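Local atomic coordinates of uncharacterized hypothetical protein FTT_1539c (Francisella tularensis subsp. tularensis, PDB entry 4QVR), a protein that is of unknown function, carries a signal sequence and belongs to the DUF6844 family. Residues N75-D80 against G317-F322. Numbering follows the deposited sequence.
Sequences NAISTD and GIRVGF
Ile77, in the last turn of helix 67-78, packs on Arg319 and Gly321 of strand 318-322 in a buried helix-on-sheet contact. The strand is an outermost one of a four-stranded antiparallel sheet, and Ile77 also touches Leu331 and Tyr333 of the neighbouring strand 328-337, so the helix rests on the sheet face near its edge. The closest CA atoms, those of Ile77 and Arg319, lie 7.2 Å apart, and on the helix side the contact is made by the CG1-CD1 branch of Ile77. With CG1 anti to its own carbonyl carbon (chi1 -70°) and the chain then extended, Ile77 CG1 meets Arg319 CB at 3.9 Å. Its terminal CD1 lies over the backbone, 3.9 Å from Gly321 CA and 3.8 Å from Val320 O. The two side chains run alongside one another, pointing opposite ways, the arginine bending at chi2 (-68°) to run back along its strand. Arg319 NH1 bonds Ile318 O at 2.8 Å, from above the carbonyl plane, and also Tyr316 O, which helps hold the guanidinium. The polar link between the segments is a water: lying in plane at the guanidinium edge, it accepts from Arg319 NE at 3.0 Å and lies 3.0 Å from Ala76 O, to which it can donate.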
loop_
_atom_site.group_PDB
_atom_site.type_symbol
_atom_site.label_atom_id
_atom_site.label_comp_id
_atom_site.label_asym_id
_atom_site.label_seq_id
_atom_site.Cartn_x
_atom_site.Cartn_y
_atom_site.Cartn_z
ATOM N N ASN A 75 11.479 -3.911 13.948
ATOM C CA ASN A 75 11.055 -3.016 15.035
ATOM C C ASN A 75 9.737 -2.308 14.731
ATOM O O ASN A 75 8.970 -2.016 15.654
ATOM C CB ASN A 75 12.139 -1.998 15.400
ATOM C CG ASN A 75 13.364 -2.653 16.022
ATOM O OD1 ASN A 75 13.342 -3.841 16.366
ATOM N ND2 ASN A 75 14.439 -1.881 16.174
ATOM N N ALA A 76 9.487 -2.032 13.449
ATOM C CA ALA A 76 8.256 -1.381 13.020
ATOM C C ALA A 76 7.065 -2.313 13.308
ATOM O O ALA A 76 6.020 -1.875 13.802
ATOM C CB ALA A 76 8.328 -1.015 11.547
ATOM N N ILE A 77 7.245 -3.601 13.017
ATOM C CA ILE A 77 6.236 -4.606 13.315
ATOM C C ILE A 77 5.929 -4.644 14.826
ATOM O O ILE A 77 4.764 -4.701 15.226
ATOM C CB ILE A 77 6.700 -6.011 12.855
ATOM C CG1 ILE A 77 6.726 -6.084 11.324
ATOM C CG2 ILE A 77 5.770 -7.081 13.405
ATOM C CD1 ILE A 77 7.326 -7.360 10.782
ATOM N N SER A 78 6.974 -4.572 15.652
ATOM C CA SER A 78 6.835 -4.649 17.123
ATOM C C SER A 78 6.245 -3.441 17.869
ATOM O O SER A 78 5.845 -3.585 19.029
ATOM C CB SER A 78 8.190 -4.966 17.744
ATOM O OG SER A 78 8.666 -6.180 17.216
ATOM N N THR A 79 6.214 -2.263 17.250
ATOM C CA THR A 79 5.659 -1.066 17.918
ATOM C C THR A 79 4.150 -1.212 18.146
ATOM O O THR A 79 3.468 -1.835 17.342
ATOM C CB THR A 79 5.874 0.230 17.094
ATOM O OG1 THR A 79 5.332 0.057 15.773
ATOM C CG2 THR A 79 7.347 0.587 16.994
ATOM N N ASP A 80 3.650 -0.654 19.252
ATOM C CA ASP A 80 2.217 -0.696 19.557
ATOM C C ASP A 80 1.469 0.104 18.517
ATOM O O ASP A 80 2.022 1.066 17.984
ATOM C CB ASP A 80 1.926 -0.123 20.953
ATOM C CG ASP A 80 2.290 -1.092 22.080
ATOM O OD1 ASP A 80 2.509 -2.291 21.790
ATOM O OD2 ASP A 80 2.330 -0.656 23.263
ATOM N N GLY A 317 -2.946 -3.768 6.461
ATOM C CA GLY A 317 -2.045 -4.077 5.370
ATOM C C GLY A 317 -1.098 -5.209 5.624
ATOM O O GLY A 317 -1.369 -6.083 6.453
ATOM N N ILE A 318 0.007 -5.201 4.877
ATOM C CA ILE A 318 1.032 -6.223 4.982
ATOM C C ILE A 318 2.333 -5.617 5.489
ATOM O O ILE A 318 2.530 -4.391 5.445
ATOM C CB ILE A 318 1.270 -6.918 3.624
ATOM C CG1 ILE A 318 1.996 -6.017 2.621
ATOM C CG2 ILE A 318 -0.043 -7.363 3.032
ATOM C CD1 ILE A 318 3.487 -5.945 2.847
ATOM N N ARG A 319 3.201 -6.480 6.009
ATOM C CA ARG A 319 4.519 -6.069 6.490
ATOM C C ARG A 319 5.500 -7.144 6.117
ATOM O O ARG A 319 5.132 -8.304 6.017
ATOM C CB ARG A 319 4.570 -5.948 8.022
ATOM C CG ARG A 319 3.637 -4.934 8.668
ATOM C CD ARG A 319 3.997 -3.486 8.347
ATOM N NE ARG A 319 3.048 -2.652 9.041
ATOM C CZ ARG A 319 1.855 -2.324 8.587
ATOM N NH1 ARG A 319 1.458 -2.680 7.372
ATOM N NH2 ARG A 319 1.057 -1.600 9.354
ATOM N N VAL A 320 6.753 -6.766 5.939
ATOM C CA VAL A 320 7.780 -7.731 5.686
ATOM C C VAL A 320 8.642 -7.786 6.916
ATOM O O VAL A 320 9.012 -6.762 7.476
ATOM C CB VAL A 320 8.651 -7.390 4.469
ATOM C CG1 VAL A 320 9.807 -8.366 4.359
ATOM C CG2 VAL A 320 7.818 -7.436 3.196
ATOM N N GLY A 321 8.944 -9.002 7.338
ATOM C CA GLY A 321 9.810 -9.226 8.475
ATOM C C GLY A 321 10.795 -10.325 8.127
ATOM O O GLY A 321 10.752 -10.897 7.022
ATOM N N PHE A 322 11.664 -10.631 9.083
ATOM C CA PHE A 322 12.709 -11.645 8.912
ATOM C C PHE A 322 12.799 -12.447 10.194
ATOM O O PHE A 322 12.950 -11.871 11.264
ATOM C CB PHE A 322 14.040 -10.971 8.601
ATOM C CG PHE A 322 14.005 -10.102 7.362
ATOM C CD1 PHE A 322 14.184 -10.654 6.099
ATOM C CD2 PHE A 322 13.791 -8.729 7.462
ATOM C CE1 PHE A 322 14.158 -9.858 4.970
ATOM C CE2 PHE A 322 13.762 -7.934 6.334
ATOM C CZ PHE A 322 13.943 -8.495 5.081
HETATM O O HOH W 1 3.836 -1.553 11.774
#